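Spondin-1 (Homo sapiens, PDB 2ZOU) is a secreted extracellular matrix glycoprotein, also called F-spondin, that probably acts in cell adhesion. Local coordinates at residues E63-E66 with E71-A74; V108-P113 with V120-S125. All coordinates share one frame; numbering follows the deposited sequence.

Overall arrangement
Both contacts belong to the beta-sandwich of the reeler domain, and their centres are about 11 Å apart. They follow one another along the chain. Interaction 1 lies within the loop from strand 55-62 to strand 76-79, which passes from the five-stranded sheet to the four-stranded one. Interaction 2 comes later and joins strand 105-111 of the four-stranded sheet to strand 120-127 of the other, near the centre of the domain. The two touch directly. Ala74 O probably accepts a hydrogen bond from Trp110 NE1, and the Ala74 methyl packs on Val120. The loop of interaction 1 thus ends against the hydrophobic core of interaction 2.

Interaction 1 of 2, residues E63-E66 with E71-A74; sequences ENRE and EDHA. With EDO (1,2-ethanediol), chain C.
The loop between strands 55-62 and 76-79 folds back so that the CA atoms of Arg65 and Asp72 lie 5.9 Å apart. Arg65 NH1 donates to Asp72 OD1 at 2.9 Å in a salt bridge. The bond is bent, with an N-H...O angle of 143°, and it uses the anti side of the carboxylate. The guanidinium and carboxylate planes stand 61° apart, and one N-H makes the bond. A bend at chi2 (-76°) turns the Arg65 chain beyond CG across the aspartate. Nearer the backbone, Arg65 CB comes within 3.6 Å of Asp72 CG. The contact lies in the loop that links the two sheets of the beta-sandwich, where Asp72 belongs to a 3-10 turn and its backbone bonds to Arg62. A water extends the bridge: it accepts from Arg65 NH1 at 2.8 Å and donates to Glu71 O at 2.9 Å. Asp72 OD2 has other partners. It accepts from Lys69 N, and O2 of a 1,2-ethanediol, probably from the crystallisation liquor, lies 2.7 Å from it. With an alanine here, the Arg65 guanidinium is likely to lose its charge partner and Lys69 N its acceptor.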
ATOM      1  N   GLU A  63      -5.291  10.855  -5.304  1.00 11.63           N
ATOM      2  CA  GLU A  63      -6.544  10.378  -5.901  1.00 13.07           C
ATOM      3  C   GLU A  63      -6.698  10.754  -7.380  1.00 12.30           C
ATOM      4  O   GLU A  63      -6.282  11.838  -7.807  1.00 12.00           O
ATOM      5  CB  GLU A  63      -7.757  10.870  -5.116  1.00 13.32           C
ATOM      6  CG  GLU A  63      -8.990   9.993  -5.354  1.00 16.07           C
ATOM      7  CD  GLU A  63     -10.183  10.361  -4.488  1.00 16.52           C
ATOM      8  OE1 GLU A  63     -10.172  11.459  -3.881  1.00 21.86           O
ATOM      9  OE2 GLU A  63     -11.132   9.542  -4.431  1.00 20.45           O
ATOM     10  N   ASN A  64      -7.293   9.825  -8.129  1.00 12.67           N
ATOM     11  CA  ASN A  64      -7.571   9.965  -9.562  1.00 13.44           C
ATOM     12  C   ASN A  64      -6.348  10.035 -10.454  1.00 13.76           C
ATOM     13  O   ASN A  64      -6.431  10.534 -11.581  1.00 14.19           O
ATOM     14  CB  ASN A  64      -8.483  11.169  -9.841  1.00 12.99           C
ATOM     15  CG  ASN A  64      -9.763  11.129  -9.040  1.00 12.93           C
ATOM     16  OD1 ASN A  64     -10.420  10.094  -8.949  1.00 14.34           O
ATOM     17  ND2 ASN A  64     -10.129  12.268  -8.460  1.00 15.93           N
ATOM     18  N   ARG A  65      -5.221   9.544  -9.946  1.00 14.87           N
ATOM     19  CA  ARG A  65      -3.995   9.420 -10.730  1.00 15.66           C
ATOM     20  C   ARG A  65      -3.697   7.947 -10.925  1.00 16.36           C
ATOM     21  O   ARG A  65      -3.988   7.141 -10.047  1.00 16.19           O
ATOM     22  CB  ARG A  65      -2.815  10.096 -10.029  1.00 16.80           C
ATOM     23  CG  ARG A  65      -3.026  11.563  -9.713  1.00 17.36           C
ATOM     24  CD  ARG A  65      -2.893  12.435 -10.944  1.00 20.61           C
ATOM     25  NE  ARG A  65      -2.801  13.841 -10.565  1.00 23.33           N
ATOM     26  CZ  ARG A  65      -1.706  14.424 -10.078  1.00 24.84           C
ATOM     27  NH1 ARG A  65      -0.586  13.731  -9.916  1.00 24.54           N
ATOM     28  NH2 ARG A  65      -1.729  15.712  -9.760  1.00 25.26           N
ATOM     29  N   GLU A  66      -3.098   7.610 -12.064  1.00 16.82           N
ATOM     30  CA  GLU A  66      -2.811   6.222 -12.411  1.00 17.95           C
ATOM     31  C   GLU A  66      -1.537   5.684 -11.752  1.00 17.57           C
ATOM     32  O   GLU A  66      -1.440   4.488 -11.485  1.00 18.73           O
ATOM     33  CB  GLU A  66      -2.708   6.074 -13.932  1.00 18.01           C
ATOM     34  CG  GLU A  66      -3.099   4.705 -14.451  1.00 19.61           C
ATOM     35  CD  GLU A  66      -3.122   4.619 -15.967  1.00 19.43           C
ATOM     36  OE1 GLU A  66      -3.313   3.492 -16.479  1.00 23.71           O
ATOM     37  OE2 GLU A  66      -2.958   5.658 -16.654  1.00 21.20           O
ATOM     38  N   GLU A  71       5.176  12.250  -9.751  1.00 12.33           N
ATOM     39  CA  GLU A  71       4.405  13.150  -8.906  1.00 12.42           C
ATOM     40  C   GLU A  71       3.028  12.613  -8.523  1.00 11.60           C
ATOM     41  O   GLU A  71       2.364  13.212  -7.686  1.00 12.79           O
ATOM     42  CB  GLU A  71       4.282  14.539  -9.545  1.00 12.45           C
ATOM     43  CG  GLU A  71       3.513  14.576 -10.867  1.00 13.88           C
ATOM     44  CD  GLU A  71       4.401  14.453 -12.097  1.00 15.50           C
ATOM     45  OE1 GLU A  71       5.549  13.961 -11.997  1.00 15.94           O
ATOM     46  OE2 GLU A  71       3.947  14.875 -13.178  1.00 16.47           O
ATOM     47  N   ASP A  72       2.605  11.492  -9.116  1.00 11.12           N
ATOM     48  CA  ASP A  72       1.366  10.826  -8.691  1.00 11.14           C
ATOM     49  C   ASP A  72       1.495  10.178  -7.321  1.00 10.87           C
ATOM     50  O   ASP A  72       0.499   9.965  -6.640  1.00 10.98           O
ATOM     51  CB  ASP A  72       0.988   9.697  -9.645  1.00 10.37           C
ATOM     52  CG  ASP A  72       0.650  10.171 -11.043  1.00 13.31           C
ATOM     53  OD1 ASP A  72       0.446  11.386 -11.266  1.00 15.46           O
ATOM     54  OD2 ASP A  72       0.594   9.298 -11.936  1.00 16.42           O
ATOM     55  N   HIS A  73       2.717   9.826  -6.946  1.00 10.29           N
ATOM     56  CA  HIS A  73       2.965   9.100  -5.709  1.00 10.50           C
ATOM     57  C   HIS A  73       3.112  10.050  -4.534  1.00 11.24           C
ATOM     58  O   HIS A  73       3.868  11.013  -4.593  1.00 12.27           O
ATOM     59  CB  HIS A  73       4.186   8.209  -5.902  1.00 10.70           C
ATOM     60  CG  HIS A  73       3.929   7.062  -6.825  1.00  9.78           C
ATOM     61  ND1 HIS A  73       3.956   7.172  -8.201  1.00 13.62           N
ATOM     62  CD2 HIS A  73       3.600   5.779  -6.553  1.00  9.27           C
ATOM     63  CE1 HIS A  73       3.660   5.995  -8.733  1.00 11.10           C
ATOM     64  NE2 HIS A  73       3.442   5.136  -7.754  1.00 13.77           N
ATOM     65  N   ALA A  74       2.351   9.785  -3.478  1.00 10.95           N
ATOM     66  CA  ALA A  74       2.217  10.708  -2.358  1.00 11.81           C
ATOM     67  C   ALA A  74       2.860  10.142  -1.093  1.00 11.59           C
ATOM     68  O   ALA A  74       2.755   8.938  -0.817  1.00 11.81           O
ATOM     69  CB  ALA A  74       0.747  10.973  -2.104  1.00 12.38           C
TER
HETATM   70  C1  EDO C   2      -2.340   9.494 -14.167  1.00 25.25           C
HETATM   71  O1  EDO C   2      -3.644  10.028 -13.942  1.00 24.83           O
HETATM   72  C2  EDO C   2      -1.306  10.565 -13.897  1.00 25.24           C
HETATM   73  O2  EDO C   2      -0.033  10.138 -14.372  1.00 26.87           O
HETATM   74  O   HOH W   1       0.920  15.546  -8.486  1.00 29.34           O

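Interaction 2 of 2, residues V108-P113 with V120-S125; sequences VFWIAP and VILKAS. With EDO (1,2-ethanediol), chain D; EDO (1,2-ethanediol), chain F.
The Trp110 indole has a different neighbour on each face: Leu122 CD2 on one and Ala112 CA on the other. The Leu122 methyl sits 4.1 Å from the centroid of the five-membered ring and only 5° off its normal. This is a CH-pi contact made squarely over the ring. On the opposite face Ala112 CA lies 3.8 Å above the plane, shifted toward the rim. Val120 CG1 approaches the six-membered ring obliquely and comes within 3.7 Å of Trp110 CZ2. The indole NE1 is hydrogen-bonded to Ala74 O. CG of Trp110 stands anti to the backbone N (chi1 179°), which carries the indole toward strand 120-127.

The two strands belong to different sheets of the beta-sandwich, and these side chains are part of the core between the sheets. The CA atoms of Trp110 and Leu122 are 9.4 Å apart, a gap bridged by side chains alone. Val120 and Leu122 point inward, while Ile121 and Lys123, between and beyond them, pack against strand 131-144 of their own sheet. Ala60 of strand 55-62 touches Trp110, Val120 and Leu122. Past the end of strand 105-111, Pro113 CG meets Val120 CG2, the second methyl of the valine, at 4.2 Å.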
ATOM      1  N   VAL A 108       4.679  -1.474   7.137  1.00  9.68           N
ATOM      2  CA  VAL A 108       5.615  -0.436   6.699  1.00 10.24           C
ATOM      3  C   VAL A 108       5.132   0.884   7.288  1.00 10.44           C
ATOM      4  O   VAL A 108       3.956   1.003   7.623  1.00 12.18           O
ATOM      5  CB  VAL A 108       5.662  -0.390   5.159  0.65 10.71           C
ATOM      6  CG1 VAL A 108       4.345   0.169   4.567  0.65  8.67           C
ATOM      7  CG2 VAL A 108       6.909   0.343   4.663  0.65 12.31           C
ATOM      8  N   PHE A 109       6.017   1.861   7.440  1.00 10.04           N
ATOM      9  CA  PHE A 109       5.550   3.205   7.743  1.00 10.14           C
ATOM     10  C   PHE A 109       5.245   3.947   6.457  1.00  9.66           C
ATOM     11  O   PHE A 109       5.938   3.773   5.450  1.00  9.36           O
ATOM     12  CB  PHE A 109       6.597   4.001   8.517  1.00 10.98           C
ATOM     13  CG  PHE A 109       6.765   3.572   9.945  1.00 12.36           C
ATOM     14  CD1 PHE A 109       5.680   3.612  10.830  1.00 15.22           C
ATOM     15  CD2 PHE A 109       8.011   3.142  10.417  1.00 12.56           C
ATOM     16  CE1 PHE A 109       5.831   3.212  12.155  1.00 16.77           C
ATOM     17  CE2 PHE A 109       8.161   2.756  11.757  1.00 15.11           C
ATOM     18  CZ  PHE A 109       7.065   2.791  12.608  1.00 14.73           C
ATOM     19  N   TRP A 110       4.231   4.802   6.535  1.00  9.43           N
ATOM     20  CA  TRP A 110       3.929   5.787   5.507  1.00  9.95           C
ATOM     21  C   TRP A 110       3.888   7.144   6.184  1.00 10.08           C
ATOM     22  O   TRP A 110       3.106   7.350   7.112  1.00  9.55           O
ATOM     23  CB  TRP A 110       2.619   5.474   4.812  1.00 10.57           C
ATOM     24  CG  TRP A 110       2.257   6.476   3.760  1.00 10.03           C
ATOM     25  CD1 TRP A 110       2.817   6.601   2.528  1.00 10.41           C
ATOM     26  CD2 TRP A 110       1.238   7.472   3.848  1.00  9.36           C
ATOM     27  NE1 TRP A 110       2.215   7.626   1.833  1.00 11.57           N
ATOM     28  CE2 TRP A 110       1.238   8.177   2.623  1.00 10.02           C
ATOM     29  CE3 TRP A 110       0.323   7.836   4.846  1.00 11.31           C
ATOM     30  CZ2 TRP A 110       0.348   9.228   2.369  1.00 11.19           C
ATOM     31  CZ3 TRP A 110      -0.553   8.882   4.594  1.00 11.52           C
ATOM     32  CH2 TRP A 110      -0.545   9.554   3.357  1.00 11.31           C
ATOM     33  N   ILE A 111       4.738   8.052   5.723  1.00  9.28           N
ATOM     34  CA  ILE A 111       4.838   9.386   6.280  1.00  9.97           C
ATOM     35  C   ILE A 111       4.017  10.320   5.410  1.00  9.66           C
ATOM     36  O   ILE A 111       4.273  10.436   4.206  1.00 10.27           O
ATOM     37  CB  ILE A 111       6.295   9.860   6.343  1.00  9.85           C
ATOM     38  CG1 ILE A 111       7.144   8.843   7.112  1.00 10.97           C
ATOM     39  CG2 ILE A 111       6.351  11.283   6.970  1.00 11.53           C
ATOM     40  CD1 ILE A 111       8.659   9.108   7.077  1.00 10.64           C
ATOM     41  N   ALA A 112       3.007  10.962   6.008  1.00 10.31           N
ATOM     42  CA  ALA A 112       2.018  11.711   5.253  1.00 10.57           C
ATOM     43  C   ALA A 112       2.610  12.959   4.606  1.00 10.14           C
ATOM     44  O   ALA A 112       3.488  13.613   5.174  1.00  9.99           O
ATOM     45  CB  ALA A 112       0.826  12.085   6.135  1.00 11.32           C
ATOM     46  N   PRO A 113       2.107  13.300   3.409  1.00 10.35           N
ATOM     47  CA  PRO A 113       2.659  14.409   2.623  1.00 10.83           C
ATOM     48  C   PRO A 113       2.235  15.803   3.118  1.00 10.91           C
ATOM     49  O   PRO A 113       1.364  15.906   3.978  1.00 10.66           O
ATOM     50  CB  PRO A 113       2.074  14.147   1.235  1.00 11.91           C
ATOM     51  CG  PRO A 113       0.736  13.531   1.527  1.00 10.89           C
ATOM     52  CD  PRO A 113       0.988  12.625   2.710  1.00 10.08           C
ATOM     53  N   VAL A 120      -5.342  10.936  -0.588  1.00 11.22           N
ATOM     54  CA  VAL A 120      -4.372   9.919  -0.964  1.00 11.31           C
ATOM     55  C   VAL A 120      -5.041   8.531  -0.909  1.00 10.85           C
ATOM     56  O   VAL A 120      -5.838   8.249  -0.015  1.00 12.00           O
ATOM     57  CB  VAL A 120      -3.155   9.947  -0.019  1.00 11.70           C
ATOM     58  CG1 VAL A 120      -2.249   8.744  -0.251  1.00 13.21           C
ATOM     59  CG2 VAL A 120      -2.394  11.253  -0.185  1.00 11.84           C
ATOM     60  N   ILE A 121      -4.722   7.691  -1.888  1.00 10.30           N
ATOM     61  CA  ILE A 121      -5.212   6.313  -1.927  1.00 10.63           C
ATOM     62  C   ILE A 121      -4.060   5.358  -1.719  1.00 11.49           C
ATOM     63  O   ILE A 121      -3.145   5.272  -2.552  1.00 11.36           O
ATOM     64  CB  ILE A 121      -5.882   5.960  -3.284  1.00 10.72           C
ATOM     65  CG1 ILE A 121      -6.841   7.060  -3.769  1.00 12.34           C
ATOM     66  CG2 ILE A 121      -6.586   4.609  -3.173  1.00 11.75           C
ATOM     67  CD1 ILE A 121      -8.091   7.261  -2.908  1.00 13.96           C
ATOM     68  N   LEU A 122      -4.102   4.644  -0.593  1.00 11.93           N
ATOM     69  CA  LEU A 122      -3.166   3.573  -0.326  1.00 12.84           C
ATOM     70  C   LEU A 122      -3.750   2.336  -0.950  1.00 12.88           C
ATOM     71  O   LEU A 122      -4.906   2.026  -0.681  1.00 13.98           O
ATOM     72  CB  LEU A 122      -3.020   3.355   1.185  1.00 13.59           C
ATOM     73  CG  LEU A 122      -2.471   4.549   1.978  1.00 15.19           C
ATOM     74  CD1 LEU A 122      -2.589   4.300   3.475  1.00 18.07           C
ATOM     75  CD2 LEU A 122      -1.030   4.761   1.607  1.00 17.52           C
ATOM     76  N   LYS A 123      -2.964   1.633  -1.756  1.00 11.99           N
ATOM     77  CA  LYS A 123      -3.465   0.507  -2.554  1.00 13.71           C
ATOM     78  C   LYS A 123      -2.469  -0.637  -2.610  1.00 12.72           C
ATOM     79  O   LYS A 123      -1.272  -0.423  -2.764  1.00 12.12           O
ATOM     80  CB  LYS A 123      -3.722   0.951  -3.998  1.00 15.18           C
ATOM     81  CG  LYS A 123      -5.054   1.591  -4.281  1.00 19.84           C
ATOM     82  CD  LYS A 123      -4.997   2.392  -5.569  1.00 22.99           C
ATOM     83  CE  LYS A 123      -4.993   1.522  -6.793  1.00 24.13           C
ATOM     84  NZ  LYS A 123      -5.266   2.362  -8.002  1.00 24.59           N
ATOM     85  N   ALA A 124      -2.971  -1.864  -2.527  1.00 11.81           N
ATOM     86  CA  ALA A 124      -2.122  -3.031  -2.616  1.00 11.21           C
ATOM     87  C   ALA A 124      -2.660  -4.061  -3.587  1.00 11.44           C
ATOM     88  O   ALA A 124      -3.856  -4.132  -3.849  1.00 11.66           O
ATOM     89  CB  ALA A 124      -1.944  -3.650  -1.250  1.00 11.61           C
ATOM     90  N   SER A 125      -1.735  -4.846  -4.118  1.00 11.39           N
ATOM     91  CA  SER A 125      -2.010  -6.017  -4.929  1.00 11.82           C
ATOM     92  C   SER A 125      -1.263  -7.172  -4.295  1.00 11.46           C
ATOM     93  O   SER A 125      -0.176  -6.961  -3.741  1.00 11.97           O
ATOM     94  CB  SER A 125      -1.514  -5.769  -6.352  0.65 11.43           C
ATOM     95  OG  SER A 125      -1.597  -6.943  -7.127  0.65 10.45           O
TER
HETATM   96  C1  EDO D   4       1.107  -9.159  -7.662  1.00 27.25           C
HETATM   97  O1  EDO D   4       0.615  -7.944  -8.238  1.00 28.24           O
HETATM   98  C2  EDO D   4       1.678  -8.868  -6.281  1.00 27.34           C
HETATM   99  O2  EDO D   4       2.714  -7.878  -6.375  1.00 25.76           O
HETATM  100  C1  EDO F   6      -7.668  -4.958  -4.367  1.00 31.59           C
HETATM  101  O1  EDO F   6      -6.297  -5.139  -4.724  1.00 32.71           O
HETATM  102  C2  EDO F   6      -8.533  -6.090  -4.897  1.00 32.01           C
HETATM  103  O2  EDO F   6      -9.610  -6.340  -3.993  1.00 31.00           O